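Local coordinates for SIR4-interacting protein SIF2 (Saccharomyces cerevisiae, PDB 1R5M), which acts as a transcriptional corepressor in the Set3 complex, antagonizes telomeric silencing and may recruit SIR4 to non-telomeric sites, at residues Asp329-Phe334 with Phe349-Val354; Asp393-Phe398 with Val411-Gln416. All blocks are in the same frame, centred on the assembly; numbering follows the deposited sequence.

Interaction 1: Asp329-Phe334 with Phe349-Val354; sequences DGVPIF and FMDGQV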
loop_
_atom_site.group_PDB
_atom_site.type_symbol
_atom_site.label_atom_id
_atom_site.label_comp_id
_atom_site.label_asym_id
_atom_site.label_seq_id
_atom_site.Cartn_x
_atom_site.Cartn_y
_atom_site.Cartn_z
ATOM N N ASP A 329 9.311 -19.237 10.143
ATOM C CA ASP A 329 8.829 -19.414 11.506
ATOM C C ASP A 329 9.413 -18.445 12.528
ATOM O O ASP A 329 10.631 -18.287 12.632
ATOM C CB ASP A 329 9.078 -20.855 11.966
ATOM C CG ASP A 329 10.552 -21.211 12.003
ATOM O OD1 ASP A 329 11.224 -21.079 10.958
ATOM O OD2 ASP A 329 11.037 -21.626 13.078
ATOM N N GLY A 330 8.524 -17.796 13.273
ATOM C CA GLY A 330 8.942 -16.863 14.303
ATOM C C GLY A 330 9.371 -15.484 13.840
ATOM O O GLY A 330 9.679 -14.631 14.670
ATOM N N VAL A 331 9.396 -15.253 12.530
ATOM C CA VAL A 331 9.801 -13.950 12.014
ATOM C C VAL A 331 8.643 -13.254 11.306
ATOM O O VAL A 331 8.317 -13.568 10.162
ATOM C CB VAL A 331 10.985 -14.074 11.033
ATOM C CG1 VAL A 331 11.444 -12.689 10.593
ATOM C CG2 VAL A 331 12.133 -14.824 11.697
ATOM N N PRO A 332 8.007 -12.293 11.989
ATOM C CA PRO A 332 6.877 -11.537 11.443
ATOM C C PRO A 332 7.204 -10.778 10.163
ATOM O O PRO A 332 8.341 -10.357 9.943
ATOM C CB PRO A 332 6.522 -10.579 12.576
ATOM C CG PRO A 332 6.924 -11.346 13.806
ATOM C CD PRO A 332 8.252 -11.920 13.394
ATOM N N ILE A 333 6.196 -10.618 9.316
ATOM C CA ILE A 333 6.349 -9.859 8.086
ATOM C C ILE A 333 5.651 -8.531 8.354
ATOM O O ILE A 333 4.526 -8.508 8.863
ATOM C CB ILE A 333 5.682 -10.571 6.894
ATOM C CG1 ILE A 333 6.500 -11.814 6.530
ATOM C CG2 ILE A 333 5.564 -9.614 5.709
ATOM C CD1 ILE A 333 5.892 -12.675 5.439
ATOM N N PHE A 334 6.327 -7.432 8.033
ATOM C CA PHE A 334 5.776 -6.099 8.260
ATOM C C PHE A 334 5.073 -5.501 7.051
ATOM O O PHE A 334 4.229 -4.615 7.194
ATOM C CB PHE A 334 6.883 -5.142 8.713
ATOM C CG PHE A 334 7.316 -5.336 10.141
ATOM C CD1 PHE A 334 8.297 -4.521 10.691
ATOM C CD2 PHE A 334 6.742 -6.325 10.938
ATOM C CE1 PHE A 334 8.702 -4.682 12.012
ATOM C CE2 PHE A 334 7.142 -6.494 12.266
ATOM C CZ PHE A 334 8.125 -5.669 12.801
ATOM N N PHE A 349 10.663 -8.776 6.225
ATOM C CA PHE A 349 10.582 -9.452 7.509
ATOM C C PHE A 349 11.097 -8.552 8.620
ATOM O O PHE A 349 11.873 -7.623 8.381
ATOM C CB PHE A 349 11.385 -10.755 7.490
ATOM C CG PHE A 349 10.777 -11.832 6.641
ATOM C CD1 PHE A 349 11.074 -11.928 5.287
ATOM C CD2 PHE A 349 9.891 -12.749 7.199
ATOM C CE1 PHE A 349 10.499 -12.927 4.498
ATOM C CE2 PHE A 349 9.309 -13.752 6.421
ATOM C CZ PHE A 349 9.614 -13.840 5.068
ATOM N N MET A 350 10.660 -8.845 9.839
ATOM C CA MET A 350 11.045 -8.074 11.011
ATOM C C MET A 350 12.553 -8.081 11.247
ATOM O O MET A 350 13.083 -7.191 11.910
ATOM C CB MET A 350 10.316 -8.625 12.238
ATOM C CG MET A 350 10.564 -7.859 13.517
ATOM S SD MET A 350 9.457 -8.419 14.823
ATOM C CE MET A 350 9.884 -7.263 16.131
ATOM N N ASP A 351 13.245 -9.079 10.707
ATOM C CA ASP A 351 14.692 -9.157 10.889
ATOM C C ASP A 351 15.473 -8.336 9.863
ATOM O O ASP A 351 16.700 -8.421 9.797
ATOM C CB ASP A 351 15.160 -10.620 10.858
ATOM C CG ASP A 351 14.908 -11.291 9.522
ATOM O OD1 ASP A 351 14.340 -10.640 8.622
ATOM O OD2 ASP A 351 15.280 -12.476 9.370
ATOM N N GLY A 352 14.764 -7.539 9.066
ATOM C CA GLY A 352 15.425 -6.704 8.074
ATOM C C GLY A 352 15.691 -7.359 6.731
ATOM O O GLY A 352 16.336 -6.770 5.859
ATOM N N GLN A 353 15.204 -8.580 6.549
ATOM C CA GLN A 353 15.413 -9.266 5.283
ATOM C C GLN A 353 14.221 -9.096 4.357
ATOM O O GLN A 353 13.067 -9.109 4.795
ATOM C CB GLN A 353 15.663 -10.760 5.501
ATOM C CG GLN A 353 15.943 -11.514 4.202
ATOM C CD GLN A 353 16.518 -12.898 4.430
ATOM O OE1 GLN A 353 17.413 -13.078 5.256
ATOM N NE2 GLN A 353 16.022 -13.881 3.681
ATOM N N VAL A 354 14.513 -8.924 3.074
ATOM C CA VAL A 354 13.475 -8.796 2.065
ATOM C C VAL A 354 13.525 -10.051 1.213
ATOM O O VAL A 354 14.584 -10.424 0.708
ATOM C CB VAL A 354 13.712 -7.591 1.127
ATOM C CG1 VAL A 354 12.661 -7.583 0.015
ATOM C CG2 VAL A 354 13.656 -6.295 1.913
#

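Interaction 2: Asp393-Phe398 with Val411-Gln416; sequences DNDYIF and VAYSLQ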
loop_
_atom_site.group_PDB
_atom_site.type_symbol
_atom_site.label_atom_id
_atom_site.label_comp_id
_atom_site.label_asym_id
_atom_site.label_seq_id
_atom_site.Cartn_x
_atom_site.Cartn_y
_atom_site.Cartn_z
ATOM N N ASP A 393 23.847 -4.421 10.034
ATOM C CA ASP A 393 22.899 -3.683 10.872
ATOM C C ASP A 393 21.698 -4.583 11.118
ATOM O O ASP A 393 21.487 -5.555 10.388
ATOM C CB ASP A 393 22.433 -2.378 10.218
ATOM C CG ASP A 393 21.450 -2.610 9.094
ATOM O OD1 ASP A 393 21.889 -2.687 7.928
ATOM O OD2 ASP A 393 20.236 -2.731 9.379
ATOM N N ASN A 394 20.916 -4.268 12.148
ATOM C CA ASN A 394 19.732 -5.057 12.482
ATOM C C ASN A 394 18.484 -4.177 12.467
ATOM O O ASN A 394 17.510 -4.469 13.158
ATOM C CB ASN A 394 19.885 -5.669 13.877
ATOM C CG ASN A 394 19.780 -4.628 14.970
ATOM O OD1 ASN A 394 20.145 -3.474 14.763
ATOM N ND2 ASN A 394 19.282 -5.029 16.140
ATOM N N ASP A 395 18.505 -3.105 11.681
ATOM C CA ASP A 395 17.361 -2.199 11.631
ATOM C C ASP A 395 16.144 -2.850 10.974
ATOM O O ASP A 395 16.272 -3.808 10.211
ATOM C CB ASP A 395 17.745 -0.915 10.881
ATOM C CG ASP A 395 16.754 0.225 11.104
ATOM O OD1 ASP A 395 15.888 0.120 11.997
ATOM O OD2 ASP A 395 16.856 1.240 10.384
ATOM N N TYR A 396 14.968 -2.321 11.301
ATOM C CA TYR A 396 13.698 -2.804 10.760
ATOM C C TYR A 396 13.415 -2.153 9.414
ATOM O O TYR A 396 13.882 -1.052 9.140
ATOM C CB TYR A 396 12.527 -2.406 11.671
ATOM C CG TYR A 396 12.521 -2.992 13.058
ATOM C CD1 TYR A 396 12.406 -2.168 14.177
ATOM C CD2 TYR A 396 12.586 -4.370 13.255
ATOM C CE1 TYR A 396 12.352 -2.705 15.463
ATOM C CE2 TYR A 396 12.534 -4.917 14.532
ATOM C CZ TYR A 396 12.416 -4.082 15.632
ATOM O OH TYR A 396 12.362 -4.630 16.896
ATOM N N ILE A 397 12.628 -2.840 8.592
ATOM C CA ILE A 397 12.185 -2.305 7.307
ATOM C C ILE A 397 10.692 -2.068 7.526
ATOM O O ILE A 397 9.963 -2.999 7.864
ATOM C CB ILE A 397 12.379 -3.312 6.160
ATOM C CG1 ILE A 397 13.872 -3.462 5.857
ATOM C CG2 ILE A 397 11.628 -2.836 4.914
ATOM C CD1 ILE A 397 14.188 -4.568 4.872
ATOM N N PHE A 398 10.250 -0.826 7.349
ATOM C CA PHE A 398 8.850 -0.451 7.551
ATOM C C PHE A 398 8.031 -0.408 6.267
ATOM O O PHE A 398 6.797 -0.479 6.300
ATOM C CB PHE A 398 8.768 0.933 8.206
ATOM C CG PHE A 398 9.051 0.940 9.684
ATOM C CD1 PHE A 398 9.048 2.141 10.386
ATOM C CD2 PHE A 398 9.291 -0.241 10.379
ATOM C CE1 PHE A 398 9.276 2.170 11.757
ATOM C CE2 PHE A 398 9.522 -0.224 11.756
ATOM C CZ PHE A 398 9.513 0.985 12.444
ATOM N N VAL A 411 13.589 0.298 -0.449
ATOM C CA VAL A 411 13.464 -0.225 0.904
ATOM C C VAL A 411 13.593 0.897 1.930
ATOM O O VAL A 411 14.585 1.629 1.948
ATOM C CB VAL A 411 14.561 -1.284 1.172
ATOM C CG1 VAL A 411 14.379 -1.889 2.547
ATOM C CG2 VAL A 411 14.513 -2.368 0.100
ATOM N N ALA A 412 12.584 1.028 2.781
ATOM C CA ALA A 412 12.586 2.056 3.809
ATOM C C ALA A 412 12.875 1.452 5.179
ATOM O O ALA A 412 12.070 0.684 5.707
ATOM C CB ALA A 412 11.231 2.781 3.826
ATOM N N TYR A 413 14.033 1.785 5.741
ATOM C CA TYR A 413 14.397 1.293 7.067
ATOM C C TYR A 413 13.874 2.292 8.090
ATOM O O TYR A 413 13.710 3.475 7.785
ATOM C CB TYR A 413 15.917 1.152 7.211
ATOM C CG TYR A 413 16.512 0.018 6.409
ATOM C CD1 TYR A 413 16.976 0.221 5.107
ATOM C CD2 TYR A 413 16.615 -1.260 6.952
ATOM C CE1 TYR A 413 17.531 -0.825 4.369
ATOM C CE2 TYR A 413 17.165 -2.313 6.220
ATOM C CZ TYR A 413 17.621 -2.086 4.933
ATOM O OH TYR A 413 18.168 -3.123 4.210
ATOM N N SER A 414 13.624 1.826 9.308
ATOM C CA SER A 414 13.081 2.702 10.339
ATOM C C SER A 414 13.998 3.850 10.735
ATOM O O SER A 414 13.539 4.979 10.908
ATOM C CB SER A 414 12.713 1.893 11.588
ATOM O OG SER A 414 13.861 1.477 12.301
ATOM N N LEU A 415 15.292 3.574 10.851
ATOM C CA LEU A 415 16.249 4.591 11.273
ATOM C C LEU A 415 17.387 4.902 10.305
ATOM O O LEU A 415 17.717 6.071 10.086
ATOM C CB LEU A 415 16.837 4.191 12.628
ATOM C CG LEU A 415 15.822 4.106 13.771
ATOM C CD1 LEU A 415 16.431 3.397 14.970
ATOM C CD2 LEU A 415 15.365 5.509 14.140
ATOM N N GLN A 416 17.990 3.868 9.724
ATOM C CA GLN A 416 19.104 4.088 8.812
ATOM C C GLN A 416 18.689 4.525 7.416
ATOM O O GLN A 416 17.506 4.718 7.127
ATOM C CB GLN A 416 19.991 2.839 8.719
ATOM C CG GLN A 416 19.327 1.617 8.115
ATOM C CD GLN A 416 20.288 0.450 7.982
ATOM O OE1 GLN A 416 21.274 0.360 8.714
ATOM N NE2 GLN A 416 19.998 -0.456 7.060
#

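Interaction 1: Asp329-Phe334 with Phe349-Val354
Ile-333 and Phe-349 form an antiparallel, non-hydrogen-bonded pair where strand 333-338 begins and strand 344-349 ends, within the seventh WD repeat of the β-propeller. Their side chains lie side by side and point the same way, with Ile-333 CG1 3.4 Å from Phe-349 CE2. Pro-332, which lacks an N-H, contributes its carbonyl: Met-350 N donates to Pro-332 O at 2.8 Å. Val-331 crosses Phe-349 at about a right angle. Its CG1, anti to the backbone N (chi1 -176°), comes 3.7 Å from Phe-349 CB, while Val-331 O lies in the plane of the ring, at its edge. A second aromatic contact covers Phe-334: Met-350 CB sits over one face, 4.1 Å from the ring centroid. With CG anti to the backbone N (chi1 -177°), Met-350 CG comes 3.4 Å from Phe-334 CZ; the chain stays extended beyond it, and SD lies obliquely beside the ring, a Met-aromatic contact. Met-350 is itself part of a type I turn running from Phe-349 to Gly-352. Asp-351 OD1 receives Gln-353 N in an Asx turn, and Gly-352 takes the positive phi that follows. Only one hydrogen bond joins the two segments, so their contact is probably held mainly by apolar and aromatic packing.

Interaction 2: Asp393-Phe398 with Val411-Gln416
Asp-395 reaches across to Ser-414, Leu-415 and Gln-416, its CG anti to the backbone N (chi1 -164°). Its CB lies beside the aliphatic CG of Gln-416. At the tip the two oxygens divide the work. OD1 takes the hydroxyl of Ser-414, with OG only 2.5 Å from Asp-395 OD1, a separation so short that its length is doubtful. The same oxygen accepts Tyr-396 N from above the carboxylate plane. Two backbone N-H groups grip the other: Asp-395 OD2 receives Leu-415 N at 2.8 Å on its syn lone pair, and Gln-416 N arrives nearly straight (172°). An aspartate suits this place because its short carboxylate offers one oxygen to the Ser-414 hydroxyl and the other to two successive N-H groups; an alanine here would probably leave these three donors without this acceptor and let the loop at 414-416 move more freely. Ser-414 is small enough for its CB to settle over one face of the Phe-398 ring, 3.6 Å from the centroid. Ile-397 and Tyr-413 form an antiparallel non-hydrogen-bonded pair, their side chains side by side, Ile-397 CG1 lying 3.5 Å from Tyr-413 CE2, while Val-411 CG1 meets Ile-397 CD1. Gln-416 adds a weak bond from NE2 to Asp-393 OD1. Flanking the pair, Ser-414 N donates to Tyr-396 O and Phe-398 N to Ala-412 O, joining the open end of the hairpin of strands 397-402 and 408-413; strand 408-413 pairs on its other edge with 419-422, and Lys-66 and Asn-47 hold the carbonyls of Ser-414 and Gln-416.

In the fold
Interactions 1 and 2 occupy equivalent places in consecutive WD repeats, the seventh and eighth, where the first strand of a hairpin starts and the second ends. In each, the isoleucine and its aromatic partner are buried, joined in interaction 2 by Val-411 and Ala-412, and a phenylalanine ring is covered by the residue after that aromatic. Toward the surface the chemistry parts: Val-331 and Met-350 make interaction 1 mostly apolar, whereas Asp-395 and Ser-414 stand in the matching positions of interaction 2 and tie it by polar bonds. The two also touch. Tyr-396 packs on Met-350, and Ile-397 CD1 lies 3.5 Å from Val-354 CG2, joining the neighbouring blades.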